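Local coordinates for pesticidal crystal protein Cry2Aa (Bacillus thuringiensis serovar kurstaki, PDB 1I5P) that kills dipteran and lepidopteran larvae by binding to midgut epithelial cells and promoting their colloid-osmotic lysis, at residues Y306-I311 and V340-G345; I423-G428 and V465-R470. All coordinates share one frame; numbering follows the deposited sequence.

Both contacts belong to the middle domain of the toxin, the beta prism, and follow one another along the chain without nesting or crossing. Contact 1 comes first: strand 308-321 runs out, turns and returns as strand 329-342, and the pairing of 306-311 with 340-345 closes this long beta hairpin at its base. Contact 2 closes later, when strand 462-469 comes back beside strand 422-430 after a connection that includes helix 435-438. The two pairs lie in different sheets, their centres about 12 Å apart. Leu308, Ile311 and Val340 of contact 1 pack on Ile426 of contact 2, and Tyr342 OH probably hydrogen-bonds Asn425 OD1, tying the sheets together.

Contact 1 (Y306-I311 and V340-G345); sequences YILSGI and VNYSGG
Leu308 and Val340 make the tight side of this contact: their side chains cross at about a right angle, and Leu308 CD1 lies only 3.3 Å from Val340 CG1, closer than ordinary carbon packing. Chi1 of Leu308 (-179°) carries CG beside the carbonyl carbon, and chi2 (63°) sets CD1 against the valine. Ile311 CG2 adds a looser touch on Val340 CG2 at 4.0 Å; branched aliphatic residues suit these buried places. Tyr342 continues the packing, its ring atom CD2 beside Leu308 CA and its CB 3.8 Å from Tyr306 CB, while its hydroxyl reaches Asn425.

The other side is more polar and partly exposed. Asn341 ND2 donates to a water at 2.7 Å, which makes a weak bond to Ile311 O. Asn341 OD1 turns to Ser347, and Ser309 OG likewise leaves the pair for Ser7.

At the buried loop end, where the strand pairing gives out, Ser343 N gives Ile307 O a bond of 3.0 Å, backed weakly by Ser343 OG.

Between the two sides, Asn341 O accepts from Ser309 N at 2.9 Å and Gly310 N at 3.2 Å, both from the same face of its carbonyl plane, and Gly310 O takes Asn341 N in return. The extended backbone of Gly310 (phi 170°) is readily taken by glycine. Two residues opposite one make a classic beta bulge, here at the base of an antiparallel beta hairpin.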
loop_
_atom_site.group_PDB
_atom_site.type_symbol
_atom_site.label_atom_id
_atom_site.label_comp_id
_atom_site.label_asym_id
_atom_site.label_seq_id
_atom_site.Cartn_x
_atom_site.Cartn_y
_atom_site.Cartn_z
ATOM N N TYR A 306 15.921 0.795 -2.472
ATOM C CA TYR A 306 17.063 0.353 -1.683
ATOM C C TYR A 306 16.604 -0.304 -0.385
ATOM O O TYR A 306 15.428 -0.215 -0.014
ATOM C CB TYR A 306 17.987 1.533 -1.365
ATOM C CG TYR A 306 18.838 1.954 -2.539
ATOM C CD1 TYR A 306 18.344 2.827 -3.504
ATOM C CD2 TYR A 306 20.116 1.423 -2.721
ATOM C CE1 TYR A 306 19.098 3.159 -4.630
ATOM C CE2 TYR A 306 20.877 1.746 -3.840
ATOM C CZ TYR A 306 20.365 2.611 -4.788
ATOM O OH TYR A 306 21.126 2.903 -5.893
ATOM N N ILE A 307 17.533 -0.968 0.296
ATOM C CA ILE A 307 17.221 -1.640 1.551
ATOM C C ILE A 307 17.588 -0.759 2.739
ATOM O O ILE A 307 18.763 -0.506 3.011
ATOM C CB ILE A 307 17.944 -2.997 1.639
ATOM C CG1 ILE A 307 17.422 -3.910 0.518
ATOM C CG2 ILE A 307 17.728 -3.631 3.007
ATOM C CD1 ILE A 307 18.074 -5.270 0.458
ATOM N N LEU A 308 16.554 -0.284 3.430
ATOM C CA LEU A 308 16.692 0.595 4.591
ATOM C C LEU A 308 17.587 0.005 5.666
ATOM O O LEU A 308 17.354 -1.106 6.146
ATOM C CB LEU A 308 15.308 0.889 5.180
ATOM C CG LEU A 308 15.216 1.807 6.404
ATOM C CD1 LEU A 308 15.727 3.194 6.040
ATOM C CD2 LEU A 308 13.765 1.884 6.888
ATOM N N SER A 309 18.598 0.769 6.058
ATOM C CA SER A 309 19.544 0.332 7.073
ATOM C C SER A 309 19.320 1.067 8.389
ATOM O O SER A 309 19.316 0.458 9.459
ATOM C CB SER A 309 20.973 0.580 6.592
ATOM O OG SER A 309 21.905 0.193 7.583
ATOM N N GLY A 310 19.136 2.379 8.301
ATOM C CA GLY A 310 18.921 3.174 9.494
ATOM C C GLY A 310 18.960 4.667 9.230
ATOM O O GLY A 310 18.719 5.119 8.114
ATOM N N ILE A 311 19.260 5.443 10.261
ATOM C CA ILE A 311 19.336 6.889 10.111
ATOM C C ILE A 311 20.458 7.441 10.967
ATOM O O ILE A 311 20.944 6.780 11.887
ATOM C CB ILE A 311 18.032 7.600 10.573
ATOM C CG1 ILE A 311 17.850 7.404 12.082
ATOM C CG2 ILE A 311 16.823 7.049 9.819
ATOM C CD1 ILE A 311 16.813 8.317 12.701
ATOM N N VAL A 340 18.589 9.478 6.185
ATOM C CA VAL A 340 18.296 8.053 6.169
ATOM C C VAL A 340 19.394 7.311 5.409
ATOM O O VAL A 340 19.889 7.795 4.386
ATOM C CB VAL A 340 16.931 7.794 5.503
ATOM C CG1 VAL A 340 16.620 6.309 5.493
ATOM C CG2 VAL A 340 15.841 8.567 6.250
ATOM N N ASN A 341 19.769 6.141 5.917
ATOM C CA ASN A 341 20.829 5.343 5.308
ATOM C C ASN A 341 20.329 4.020 4.740
ATOM O O ASN A 341 19.377 3.426 5.252
ATOM C CB ASN A 341 21.931 5.080 6.336
ATOM C CG ASN A 341 22.435 6.357 6.978
ATOM O OD1 ASN A 341 22.776 7.319 6.286
ATOM N ND2 ASN A 341 22.485 6.375 8.306
ATOM N N TYR A 342 20.989 3.560 3.680
ATOM C CA TYR A 342 20.605 2.316 3.016
ATOM C C TYR A 342 21.813 1.456 2.638
ATOM O O TYR A 342 22.962 1.913 2.665
ATOM C CB TYR A 342 19.810 2.620 1.739
ATOM C CG TYR A 342 18.667 3.600 1.906
ATOM C CD1 TYR A 342 18.902 4.972 1.983
ATOM C CD2 TYR A 342 17.345 3.152 1.979
ATOM C CE1 TYR A 342 17.852 5.879 2.128
ATOM C CE2 TYR A 342 16.286 4.050 2.128
ATOM C CZ TYR A 342 16.549 5.414 2.201
ATOM O OH TYR A 342 15.511 6.305 2.364
ATOM N N SER A 343 21.531 0.208 2.278
ATOM C CA SER A 343 22.562 -0.731 1.859
ATOM C C SER A 343 23.219 -0.171 0.608
ATOM O O SER A 343 22.578 0.545 -0.167
ATOM C CB SER A 343 21.943 -2.089 1.535
ATOM O OG SER A 343 21.319 -2.657 2.672
ATOM N N GLY A 344 24.492 -0.496 0.416
ATOM C CA GLY A 344 25.209 -0.010 -0.749
ATOM C C GLY A 344 25.831 1.343 -0.483
ATOM O O GLY A 344 26.407 1.959 -1.381
ATOM N N GLY A 345 25.708 1.808 0.755
ATOM C CA GLY A 345 26.272 3.089 1.130
ATOM C C GLY A 345 25.440 4.275 0.687
ATOM O O GLY A 345 25.884 5.416 0.775
HETATM O O HOH W 1 22.392 4.264 9.963
#

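Contact 2 (I423-G428 and V465-R470); sequences IRNISG and VSVHNR
Ile423 lies beside His468, the two side chains pointing the same way, and its CG1 sits over one face of the imidazole, 3.9 Å from the ring centroid and offset toward the rim at CE1. This CH-pi contact suits an aliphatic chain next to a flat ring. Ile423 CG1 is anti to the carbonyl carbon (chi1 -69°), and chi2 (175°) runs Ile423 CD1 on to Ser466 CB at 4.0 Å. Among the side chains directed to the other face, Val467 packs against Asn425: its CB is 3.2 Å from Asn425 O and 3.7 Å from Asn425 CB, so the compact valine fits closely against the partner backbone.

The backbone ladder sets this register. Ser427 and Val465 exchange two bonds of 2.8 Å, Ser427 N to Val465 O and Val465 N to Ser427 O. Val467 N then donates to Asn425 O. Farther on, Val467 O receives two weak bonds, from Arg424 N and Asn425 N, where a classic beta bulge puts two residues opposite one.

A second shell fixes the polar ends. Ser466 OG and His468 NE2 share a hydrogen bond of 2.7 Å that helps fix the ring's rotation, and Ser376 also bonds the serine hydroxyl while Phe418 meets the imidazole edge-to-face. Asn425 uses both ends of its amide, turning OD1 toward Tyr342 of contact 1 and donating from ND2 to the backbone carbonyl Val302 O; Arg424 NE is taken by Lys471 O, with Phe422 in a cation-pi contact.

Strand 462-469 is the middle of a three-stranded antiparallel sheet, between 275-278 and 422-430; Ile423 and Ile426 pack on strand 308-321, and Arg470 reaches helix 53-65 of the helical domain.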
loop_
_atom_site.group_PDB
_atom_site.type_symbol
_atom_site.label_atom_id
_atom_site.label_comp_id
_atom_site.label_asym_id
_atom_site.label_seq_id
_atom_site.Cartn_x
_atom_site.Cartn_y
_atom_site.Cartn_z
ATOM N N ILE A 423 8.433 -1.296 7.942
ATOM C CA ILE A 423 8.852 0.055 7.634
ATOM C C ILE A 423 9.971 -0.147 6.617
ATOM O O ILE A 423 11.112 -0.414 6.985
ATOM C CB ILE A 423 9.388 0.782 8.881
ATOM C CG1 ILE A 423 8.237 1.046 9.859
ATOM C CG2 ILE A 423 10.049 2.096 8.474
ATOM C CD1 ILE A 423 8.676 1.649 11.176
ATOM N N ARG A 424 9.626 -0.057 5.336
ATOM C CA ARG A 424 10.600 -0.245 4.269
ATOM C C ARG A 424 11.343 1.027 3.884
ATOM O O ARG A 424 12.266 0.991 3.076
ATOM C CB ARG A 424 9.924 -0.847 3.039
ATOM C CG ARG A 424 9.454 -2.285 3.250
ATOM C CD ARG A 424 10.608 -3.202 3.637
ATOM N NE ARG A 424 10.146 -4.564 3.883
ATOM C CZ ARG A 424 10.894 -5.532 4.400
ATOM N NH1 ARG A 424 12.158 -5.298 4.732
ATOM N NH2 ARG A 424 10.368 -6.733 4.601
ATOM N N ASN A 425 10.935 2.154 4.447
ATOM C CA ASN A 425 11.625 3.404 4.172
ATOM C C ASN A 425 11.325 4.425 5.251
ATOM O O ASN A 425 10.314 4.334 5.949
ATOM C CB ASN A 425 11.238 3.972 2.798
ATOM C CG ASN A 425 12.250 4.998 2.286
ATOM O OD1 ASN A 425 13.365 5.087 2.790
ATOM N ND2 ASN A 425 11.865 5.764 1.274
ATOM N N ILE A 426 12.229 5.385 5.402
ATOM C CA ILE A 426 12.064 6.451 6.376
ATOM C C ILE A 426 12.359 7.759 5.661
ATOM O O ILE A 426 13.220 7.823 4.783
ATOM C CB ILE A 426 13.032 6.299 7.569
ATOM C CG1 ILE A 426 12.660 5.051 8.381
ATOM C CG2 ILE A 426 12.973 7.536 8.455
ATOM C CD1 ILE A 426 13.650 4.708 9.477
ATOM N N SER A 427 11.622 8.799 6.020
ATOM C CA SER A 427 11.829 10.103 5.426
ATOM C C SER A 427 11.575 11.111 6.527
ATOM O O SER A 427 11.642 10.777 7.707
ATOM C CB SER A 427 10.863 10.320 4.260
ATOM O OG SER A 427 11.218 11.467 3.509
ATOM N N GLY A 428 11.277 12.343 6.150
ATOM C CA GLY A 428 11.022 13.357 7.152
ATOM C C GLY A 428 10.917 14.731 6.534
ATOM O O GLY A 428 11.177 14.910 5.342
ATOM N N VAL A 465 9.222 10.554 9.012
ATOM C CA VAL A 465 8.043 9.894 8.482
ATOM C C VAL A 465 8.403 8.435 8.222
ATOM O O VAL A 465 9.399 8.146 7.554
ATOM C CB VAL A 465 7.618 10.550 7.143
ATOM C CG1 VAL A 465 6.523 9.728 6.463
ATOM C CG2 VAL A 465 7.160 11.987 7.394
ATOM N N SER A 466 7.613 7.511 8.760
ATOM C CA SER A 466 7.878 6.098 8.519
ATOM C C SER A 466 6.996 5.630 7.356
ATOM O O SER A 466 5.818 5.985 7.269
ATOM C CB SER A 466 7.624 5.262 9.785
ATOM O OG SER A 466 6.331 5.470 10.318
ATOM N N VAL A 467 7.597 4.866 6.447
ATOM C CA VAL A 467 6.910 4.349 5.270
ATOM C C VAL A 467 6.676 2.857 5.456
ATOM O O VAL A 467 7.622 2.065 5.473
ATOM C CB VAL A 467 7.753 4.566 3.994
ATOM C CG1 VAL A 467 6.919 4.257 2.762
ATOM C CG2 VAL A 467 8.273 6.001 3.948
ATOM N N HIS A 468 5.409 2.485 5.587
ATOM C CA HIS A 468 5.032 1.096 5.813
ATOM C C HIS A 468 4.521 0.414 4.548
ATOM O O HIS A 468 3.692 0.964 3.813
ATOM C CB HIS A 468 3.961 1.034 6.903
ATOM C CG HIS A 468 4.339 1.765 8.154
ATOM N ND1 HIS A 468 4.553 1.129 9.357
ATOM C CD2 HIS A 468 4.549 3.085 8.385
ATOM C CE1 HIS A 468 4.878 2.024 10.275
ATOM N NE2 HIS A 468 4.881 3.218 9.708
ATOM N N ASN A 469 5.019 -0.792 4.301
ATOM C CA ASN A 469 4.607 -1.539 3.126
ATOM C C ASN A 469 4.670 -3.029 3.431
ATOM O O ASN A 469 5.465 -3.464 4.273
ATOM C CB ASN A 469 5.520 -1.182 1.943
ATOM C CG ASN A 469 4.933 -1.593 0.610
ATOM O OD1 ASN A 469 4.957 -2.769 0.249
ATOM N ND2 ASN A 469 4.395 -0.626 -0.127
ATOM N N ARG A 470 3.836 -3.805 2.746
ATOM C CA ARG A 470 3.799 -5.246 2.939
ATOM C C ARG A 470 5.024 -5.949 2.362
ATOM O O ARG A 470 5.365 -7.058 2.789
ATOM C CB ARG A 470 2.550 -5.831 2.291
ATOM C CG ARG A 470 1.257 -5.553 3.035
ATOM C CD ARG A 470 0.133 -6.392 2.458
ATOM N NE ARG A 470 -0.929 -6.625 3.434
ATOM C CZ ARG A 470 -2.016 -5.874 3.563
ATOM N NH1 ARG A 470 -2.201 -4.827 2.770
ATOM N NH2 ARG A 470 -2.923 -6.176 4.481
#